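PDB 6JYI: transcriptional repressor PadR from Bacillus cereus, which acts as a PadR-like transcriptional regulator, probably repressing genes by binding DNA through the winged helix-turn-helix domains of a two-chain assembly. Local coordinates for the interface of chains A and B. Numbering follows the deposited sequence. Chains: chain A/B, Transcriptional repressor PadR.

Contact 1: the interface of chains A and B. Residues chain A 121, 167-168, 171, 174-175; chain B 148, 151-152, 155-156.
A:Lys171 and B:Phe148 lie alongside each other, pointing opposite ways, and the rest of this helix-to-helix contact is arranged round that pair. The lysine bends once, at chi2 (-61°), and then runs straight, so that its methylenes lie along the partner helix: A:Lys171 CG is 4.0 Å from B:Ile152 CG1, and CD is 4.1 Å from B:Phe148 CZ. Its ammonium, NZ, ends across the side chain of B:Asp155 at about a right angle and forms a salt bridge with the carboxylate OD2, on the lone pair away from the other oxygen. A:Lys171 NZ and B:Asp155 OD2 are modelled 2.4 Å apart, unusually short, so the exact value carries little weight. A:Lys171 NZ also contacts a water at 2.7 Å, which in turn lies 2.7 Å from the carbonyl O of B:Phe148.

The phenyl group of B:Phe148, with CG anti to the backbone N (chi1 178°), reaches in between two side chains of chain A. The carboxylate OE1 of A:Glu174 lies at the ring edge, in its plane, and A:Leu175 CD1 is 3.7 Å from B:Phe148 CE2. Farther along, A:Leu168 crosses B:Ile152 at about a right angle, CD2 to CG2 at 4.0 Å, while A:Ile121 meets that isoleucine tip to tip. A:Thr167 CG2 touches B:Val156 CG2 at 3.9 Å.

In the fold, the C-terminal part of A helix 148-175 runs antiparallel to the first turns of B helix 148-178, with A helix 114-142 contributing A:Ile121.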
# COMPACT_ATOMS: atom_id res chain seq x y z
N ILE A 121 -4.33 -14.42 -11.48
CA ILE A 121 -3.60 -15.01 -10.35
C ILE A 121 -2.16 -15.34 -10.76
O ILE A 121 -1.22 -15.04 -10.04
CB ILE A 121 -4.31 -16.26 -9.75
CG1 ILE A 121 -5.55 -15.82 -8.95
CG2 ILE A 121 -3.37 -17.04 -8.82
CD1 ILE A 121 -6.46 -16.97 -8.58
N THR A 167 -0.04 -18.35 -0.81
CA THR A 167 -1.49 -18.38 -0.75
C THR A 167 -2.08 -18.45 -2.15
O THR A 167 -2.95 -19.28 -2.41
CB THR A 167 -2.06 -17.15 -0.02
OG1 THR A 167 -1.69 -17.21 1.36
CG2 THR A 167 -3.58 -17.10 -0.12
N LEU A 168 -1.57 -17.65 -3.07
CA LEU A 168 -2.11 -17.61 -4.42
C LEU A 168 -1.86 -18.90 -5.18
O LEU A 168 -2.76 -19.36 -5.89
CB LEU A 168 -1.58 -16.40 -5.20
CG LEU A 168 -2.14 -15.05 -4.72
CD1 LEU A 168 -1.42 -13.92 -5.44
CD2 LEU A 168 -3.65 -14.93 -4.92
N LYS A 171 -4.60 -21.14 -4.09
CA LYS A 171 -5.87 -20.79 -4.72
C LYS A 171 -5.92 -21.29 -6.17
O LYS A 171 -6.95 -21.77 -6.63
CB LYS A 171 -6.12 -19.28 -4.63
CG LYS A 171 -6.18 -18.75 -3.19
CD LYS A 171 -7.32 -19.40 -2.42
CE LYS A 171 -7.39 -18.90 -1.01
NZ LYS A 171 -8.53 -19.43 -0.24
N GLU A 174 -6.48 -25.09 -6.40
CA GLU A 174 -7.89 -25.35 -6.18
C GLU A 174 -8.73 -25.06 -7.42
O GLU A 174 -9.64 -25.82 -7.76
CB GLU A 174 -8.38 -24.58 -4.98
CG GLU A 174 -7.80 -25.12 -3.68
CD GLU A 174 -8.07 -24.22 -2.48
OE1 GLU A 174 -9.03 -23.42 -2.50
OE2 GLU A 174 -7.30 -24.33 -1.50
N LEU A 175 -8.42 -23.96 -8.10
CA LEU A 175 -9.19 -23.59 -9.29
C LEU A 175 -8.98 -24.59 -10.44
O LEU A 175 -9.96 -24.99 -11.10
CB LEU A 175 -8.88 -22.15 -9.71
CG LEU A 175 -10.02 -21.40 -10.40
CD1 LEU A 175 -11.23 -21.24 -9.47
CD2 LEU A 175 -9.51 -20.05 -10.88
N PHE B 148 -15.61 -18.34 -3.31
CA PHE B 148 -14.22 -18.68 -3.47
C PHE B 148 -13.36 -17.45 -3.79
O PHE B 148 -12.27 -17.27 -3.20
CB PHE B 148 -14.05 -19.71 -4.58
CG PHE B 148 -12.63 -20.07 -4.83
CD1 PHE B 148 -11.96 -20.90 -3.95
CD2 PHE B 148 -11.95 -19.55 -5.92
CE1 PHE B 148 -10.62 -21.21 -4.15
CE2 PHE B 148 -10.62 -19.86 -6.13
CZ PHE B 148 -9.96 -20.70 -5.25
N GLU B 151 -13.13 -14.87 -0.99
CA GLU B 151 -12.26 -15.38 0.06
C GLU B 151 -10.75 -15.25 -0.23
O GLU B 151 -9.94 -15.27 0.71
CB GLU B 151 -12.60 -16.83 0.38
CG GLU B 151 -11.93 -17.36 1.64
CD GLU B 151 -12.44 -18.73 2.04
OE1 GLU B 151 -13.56 -19.10 1.65
OE2 GLU B 151 -11.70 -19.44 2.74
N ILE B 152 -10.37 -15.12 -1.50
CA ILE B 152 -8.97 -14.90 -1.86
C ILE B 152 -8.43 -13.64 -1.18
O ILE B 152 -7.35 -13.68 -0.56
CB ILE B 152 -8.80 -14.80 -3.39
CG1 ILE B 152 -9.05 -16.15 -4.03
CG2 ILE B 152 -7.39 -14.32 -3.76
CD1 ILE B 152 -9.06 -16.14 -5.55
N ASP B 155 -8.07 -14.35 2.61
CA ASP B 155 -6.95 -15.24 2.90
C ASP B 155 -5.58 -14.62 2.60
O ASP B 155 -4.61 -14.91 3.31
CB ASP B 155 -7.08 -16.52 2.10
CG ASP B 155 -8.18 -17.42 2.62
OD1 ASP B 155 -8.71 -17.14 3.71
OD2 ASP B 155 -8.47 -18.43 1.95
N VAL B 156 -5.48 -13.82 1.54
CA VAL B 156 -4.22 -13.16 1.19
C VAL B 156 -3.87 -12.18 2.32
O VAL B 156 -2.71 -12.07 2.72
CB VAL B 156 -4.26 -12.45 -0.16
CG1 VAL B 156 -3.06 -11.52 -0.34
CG2 VAL B 156 -4.27 -13.46 -1.30
O HOH W 1 -10.78 -18.86 -1.61

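Contact 2: the interface of chains A and B. Residues chain A 8, 39, 88-94; chain B 101-102, 104-105, 120.
The tight core is the carboxylate of B:Asp101, with CG anti to the backbone N (chi1 -169°), gripped from both chains. B:Asp101 OD1 receives the phenol OH of A:Tyr88 (2.9 Å) nearly along the C-O axis, the two side chains meeting tip to tip. B:Asp101 OD2 accepts the backbone N of A:Glu94 at 2.9 Å in an almost straight bond (165° at H), using the lone pair away from OD1, while A:Lys8 NZ approaches from above the carboxylate plane at 3.1 Å.

Within chain B, B:Arg105 holds the same carboxylate side-on, NE to OD1 and NH2 to OD2, which fixes its guanidinium. B:Arg105 NH1 donates to the carbonyl O of A:Thr91 at 2.8 Å, and A:Val93 CG2 sits over the guanidinium centre. The same methyl lies over the five-membered ring of B:Trp120. The surrounding cations would be expected to favour ionised B:Asp101.

The looser side works through water: one water, 3.0 Å from B:Trp120 NE1, also contacts A:Thr91 O, another links the backbone N of B:Phe102 to A:Glu94 O. A:Phe39 adds a light contact, with the selenium SE of selenomethionine B:Met104 above its rim.

The site fastens the N-terminal domain of chain A to helix 101-107 of chain B, probably helping to hold the DNA-binding domain in the dimer.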
# COMPACT_ATOMS: atom_id res chain seq x y z
N LYS A 8 3.95 13.63 4.20
CA LYS A 8 4.95 12.61 4.49
C LYS A 8 5.86 12.27 3.32
O LYS A 8 7.00 11.86 3.53
CB LYS A 8 4.24 11.37 5.00
CG LYS A 8 4.95 10.58 5.99
CD LYS A 8 3.96 9.73 6.84
CE LYS A 8 3.39 10.50 8.04
NZ LYS A 8 2.45 9.66 8.83
N PHE A 39 6.45 2.74 0.10
CA PHE A 39 5.94 4.11 0.08
C PHE A 39 5.80 4.56 -1.37
O PHE A 39 6.49 5.48 -1.84
CB PHE A 39 6.79 5.08 0.94
CG PHE A 39 5.96 6.04 1.78
CD1 PHE A 39 5.53 5.68 3.08
CD2 PHE A 39 5.56 7.26 1.25
CE1 PHE A 39 4.74 6.54 3.85
CE2 PHE A 39 4.79 8.13 2.00
CZ PHE A 39 4.37 7.77 3.31
N TYR A 88 9.22 14.53 11.93
CA TYR A 88 8.45 13.46 11.33
C TYR A 88 8.64 12.19 12.16
O TYR A 88 7.67 11.53 12.53
CB TYR A 88 8.87 13.28 9.83
CG TYR A 88 8.74 11.87 9.34
CD1 TYR A 88 7.49 11.29 9.16
CD2 TYR A 88 9.87 11.10 9.11
CE1 TYR A 88 7.37 9.93 8.73
CE2 TYR A 88 9.78 9.77 8.66
CZ TYR A 88 8.50 9.21 8.48
OH TYR A 88 8.38 7.91 8.12
N MSE A 89 9.90 11.86 12.47
CA MSE A 89 10.22 10.65 13.18
C MSE A 89 9.60 10.53 14.55
O MSE A 89 9.48 9.41 15.06
CB MSE A 89 11.74 10.43 13.27
CG MSE A 89 12.38 10.13 11.96
SE MSE A 89 11.94 8.36 11.20
CE MSE A 89 13.08 7.27 12.32
N GLN A 90 9.24 11.67 15.16
CA GLN A 90 8.57 11.68 16.49
C GLN A 90 7.06 11.62 16.34
O GLN A 90 6.38 11.56 17.33
CB GLN A 90 8.91 12.97 17.25
CG GLN A 90 10.39 13.16 17.56
N THR A 91 6.52 11.67 15.12
CA THR A 91 5.03 11.64 15.00
C THR A 91 4.47 10.24 15.19
O THR A 91 5.22 9.24 15.05
CB THR A 91 4.55 12.15 13.62
OG1 THR A 91 5.11 11.35 12.57
CG2 THR A 91 4.90 13.62 13.41
N PRO A 92 3.14 10.12 15.47
CA PRO A 92 2.56 8.79 15.54
C PRO A 92 2.71 8.01 14.21
O PRO A 92 2.66 8.61 13.14
CB PRO A 92 1.08 9.06 15.82
CG PRO A 92 1.04 10.44 16.42
CD PRO A 92 2.16 11.18 15.79
N VAL A 93 2.88 6.70 14.29
CA VAL A 93 3.02 5.88 13.09
C VAL A 93 1.64 5.68 12.47
O VAL A 93 0.75 5.07 13.06
CB VAL A 93 3.66 4.52 13.42
CG1 VAL A 93 3.62 3.58 12.18
CG2 VAL A 93 5.12 4.73 13.93
N GLU A 94 1.49 6.15 11.25
CA GLU A 94 0.25 5.99 10.47
C GLU A 94 0.03 4.55 10.01
O GLU A 94 0.97 3.85 9.59
CB GLU A 94 0.33 6.87 9.24
CG GLU A 94 -0.93 7.02 8.48
CD GLU A 94 -0.80 8.02 7.31
OE1 GLU A 94 0.26 8.70 7.21
OE2 GLU A 94 -1.74 8.06 6.49
N ASP B 101 3.96 3.65 6.64
CA ASP B 101 4.76 4.54 7.48
C ASP B 101 5.66 3.70 8.40
O ASP B 101 6.82 4.02 8.61
CB ASP B 101 3.83 5.40 8.31
CG ASP B 101 4.53 6.55 9.02
OD1 ASP B 101 5.71 6.86 8.75
OD2 ASP B 101 3.86 7.14 9.88
N PHE B 102 5.13 2.58 8.90
CA PHE B 102 5.92 1.70 9.74
C PHE B 102 7.23 1.25 9.05
O PHE B 102 8.29 1.33 9.65
CB PHE B 102 5.14 0.47 10.22
CG PHE B 102 5.99 -0.54 10.93
CD1 PHE B 102 6.38 -0.35 12.26
CD2 PHE B 102 6.46 -1.66 10.26
CE1 PHE B 102 7.20 -1.27 12.90
CE2 PHE B 102 7.28 -2.60 10.92
CZ PHE B 102 7.64 -2.39 12.23
N MSE B 104 8.79 2.56 6.61
CA MSE B 104 9.63 3.73 6.46
C MSE B 104 10.39 4.10 7.75
O MSE B 104 11.57 4.47 7.68
CB MSE B 104 8.80 4.90 5.89
CG MSE B 104 9.49 6.23 5.84
SE MSE B 104 9.19 7.12 4.12
CE MSE B 104 10.59 5.69 3.62
N ARG B 105 9.75 3.96 8.91
CA ARG B 105 10.42 4.19 10.20
C ARG B 105 11.56 3.20 10.38
O ARG B 105 12.64 3.57 10.85
CB ARG B 105 9.48 4.06 11.38
CG ARG B 105 8.25 4.94 11.34
CD ARG B 105 8.53 6.38 11.37
NE ARG B 105 7.26 7.11 11.26
CZ ARG B 105 6.69 7.92 12.16
NH1 ARG B 105 7.24 8.16 13.37
NH2 ARG B 105 5.51 8.47 11.86
N TRP B 120 7.84 0.84 18.57
CA TRP B 120 7.26 0.75 17.21
C TRP B 120 7.00 -0.70 16.78
O TRP B 120 5.96 -0.99 16.21
CB TRP B 120 8.14 1.45 16.16
CG TRP B 120 8.10 2.94 16.20
CD1 TRP B 120 7.11 3.73 16.70
CD2 TRP B 120 9.07 3.82 15.64
NE1 TRP B 120 7.42 5.05 16.51
CE2 TRP B 120 8.59 5.13 15.82
CE3 TRP B 120 10.28 3.63 15.00
CZ2 TRP B 120 9.33 6.25 15.43
CZ3 TRP B 120 11.00 4.73 14.59
CH2 TRP B 120 10.52 6.03 14.81
O HOH W 2 2.26 1.76 8.81
O HOH W 3 5.91 7.65 17.02

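Contact 3: the interface of chains A and B. Residues chain A 106-110, 112; chain B 89, 147, 149-150, 152-153.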
# COMPACT_ATOMS: atom_id res chain seq x y z
N MSE A 106 -10.48 -9.87 -7.71
CA MSE A 106 -10.87 -11.11 -7.08
C MSE A 106 -12.20 -10.92 -6.34
O MSE A 106 -13.08 -11.78 -6.42
CB MSE A 106 -9.83 -11.63 -6.10
CG MSE A 106 -8.50 -11.94 -6.70
SE MSE A 106 -8.55 -13.38 -7.98
CE MSE A 106 -8.35 -12.32 -9.60
N TYR A 107 -12.37 -9.78 -5.67
CA TYR A 107 -13.62 -9.52 -4.97
C TYR A 107 -14.84 -9.55 -5.93
O TYR A 107 -15.90 -10.08 -5.61
CB TYR A 107 -13.55 -8.22 -4.17
CG TYR A 107 -14.75 -8.04 -3.29
CD1 TYR A 107 -14.86 -8.72 -2.07
CD2 TYR A 107 -15.82 -7.27 -3.71
CE1 TYR A 107 -16.02 -8.59 -1.28
CE2 TYR A 107 -16.95 -7.15 -2.96
CZ TYR A 107 -17.03 -7.78 -1.73
OH TYR A 107 -18.18 -7.62 -1.00
N PHE A 108 -14.65 -9.00 -7.13
CA PHE A 108 -15.68 -8.97 -8.14
C PHE A 108 -15.52 -10.12 -9.13
O PHE A 108 -16.05 -10.09 -10.25
CB PHE A 108 -15.63 -7.63 -8.90
CG PHE A 108 -15.98 -6.45 -8.07
CD1 PHE A 108 -17.10 -6.47 -7.25
CD2 PHE A 108 -15.20 -5.30 -8.11
CE1 PHE A 108 -17.42 -5.39 -6.47
CE2 PHE A 108 -15.53 -4.22 -7.36
CZ PHE A 108 -16.64 -4.25 -6.53
N GLY A 109 -14.81 -11.17 -8.70
CA GLY A 109 -14.47 -12.28 -9.59
C GLY A 109 -15.65 -13.03 -10.20
O GLY A 109 -15.55 -13.63 -11.27
N ASN A 110 -16.79 -12.97 -9.52
CA ASN A 110 -17.95 -13.66 -10.00
C ASN A 110 -18.46 -13.03 -11.31
O ASN A 110 -19.17 -13.67 -12.07
CB ASN A 110 -18.98 -13.73 -8.87
CG ASN A 110 -18.46 -14.60 -7.67
OD1 ASN A 110 -18.13 -15.79 -7.84
ND2 ASN A 110 -18.38 -13.98 -6.48
N SER A 112 -16.25 -12.21 -13.64
CA SER A 112 -15.24 -12.57 -14.61
C SER A 112 -15.51 -14.03 -15.08
O SER A 112 -16.64 -14.49 -15.04
CB SER A 112 -13.87 -12.41 -13.97
OG SER A 112 -12.83 -12.54 -14.92
N MSE B 89 -13.60 -4.15 -15.79
CA MSE B 89 -13.07 -5.51 -15.56
C MSE B 89 -12.15 -5.98 -16.70
O MSE B 89 -11.30 -6.85 -16.50
CB MSE B 89 -14.19 -6.53 -15.32
CG MSE B 89 -14.96 -6.33 -14.05
SE MSE B 89 -13.86 -6.65 -12.45
CE MSE B 89 -13.91 -8.59 -12.38
N THR B 147 -17.87 -16.38 -1.27
CA THR B 147 -17.48 -17.16 -2.43
C THR B 147 -15.99 -17.42 -2.44
O THR B 147 -15.22 -16.81 -1.68
CB THR B 147 -17.88 -16.49 -3.74
OG1 THR B 147 -17.19 -15.24 -3.88
CG2 THR B 147 -19.45 -16.31 -3.82
N VAL B 149 -13.84 -16.62 -4.71
CA VAL B 149 -13.05 -15.45 -5.16
C VAL B 149 -13.05 -14.33 -4.13
O VAL B 149 -12.01 -13.71 -3.93
CB VAL B 149 -13.46 -14.95 -6.55
CG1 VAL B 149 -13.23 -16.05 -7.57
CG2 VAL B 149 -14.94 -14.51 -6.57
N GLU B 150 -14.18 -14.10 -3.47
CA GLU B 150 -14.20 -13.15 -2.35
C GLU B 150 -13.26 -13.57 -1.23
O GLU B 150 -12.67 -12.72 -0.57
CB GLU B 150 -15.60 -12.98 -1.79
CG GLU B 150 -16.58 -12.28 -2.71
CD GLU B 150 -17.99 -12.49 -2.28
OE1 GLU B 150 -18.23 -13.43 -1.47
OE2 GLU B 150 -18.88 -11.77 -2.78
N ILE B 152 -10.37 -15.12 -1.50
CA ILE B 152 -8.97 -14.90 -1.86
C ILE B 152 -8.43 -13.64 -1.18
O ILE B 152 -7.35 -13.68 -0.56
CB ILE B 152 -8.80 -14.80 -3.39
CG1 ILE B 152 -9.05 -16.15 -4.03
CG2 ILE B 152 -7.39 -14.32 -3.76
CD1 ILE B 152 -9.06 -16.14 -5.55
N SER B 153 -9.18 -12.54 -1.28
CA SER B 153 -8.83 -11.27 -0.62
C SER B 153 -8.61 -11.47 0.89
O SER B 153 -7.60 -11.07 1.46
CB SER B 153 -9.94 -10.24 -0.85
OG SER B 153 -10.47 -10.40 -2.18
O HOH W 4 -16.13 -17.57 -6.76
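The side-chain amide of A:Asn110 and the hydroxyl of B:Thr147 meet tip to tip. A:Asn110 ND2 donates to B:Thr147 OG1 at 3.1 Å in a nearly straight bond (171° at H), and the hydroxyl lies in the amide plane. The other end of the amide, A:Asn110 OD1, reaches a water at 2.9 Å that also contacts the backbone N of B:Val149. Between these polar links, B:Val149 CG2 lies 3.7 Å from A:Asn110 CG and 3.8 Å from A:Gly109 CA. This methyl occupies the crowded position between the backbone N and the carbonyl carbon (B:Val149 chi1 -62°).

On one flank A:Met106, a selenomethionine bent at chi2 and chi3, brings SE to 3.7 Å from B:Ile152 CD1. On another, the ring of A:Tyr107 crosses B:Glu150 obliquely, CE1 standing 4.0 Å from the aliphatic CG. Farther out, B:Met89 touches A:Phe108, CE to CB, at 4.0 Å.

A capping box at the start of B helix 148-178 positions the first shell. The backbone N of B:Glu150 donates to B:Thr147 OG1, and the backbone N of B:Thr147 donates back to the carboxylate OE1 of B:Glu150 at 3.0 Å. The acceptor of A:Asn110 is thus held as the helix N-cap, while the same exchange fixes the glutamate beside the tyrosine.

The site seats the end of A helix 101-107 and the turn 109-111 on the first turn of a partner helix, and probably steadies the dimer there.

Contacts 1 and 3 are neighbours, their C-alpha centres about 10 Å apart, and both use the start of B helix 148-178. B:Ile152 belongs to both, so this helix end is packed by A helix 148-175 in one contact and by A helix 101-107 in the other. For the copies given, the C-alpha centre of contact 2 lies about 32 Å from that of contact 1 and 33 Å from that of contact 3. By the two-fold symmetry, helix 101-107 takes part in contact 2 and, through its later residues, in contact 3, and Met89 likewise serves both. The N-terminal domains and helical bundle are probably coupled in this way across the two-chain assembly.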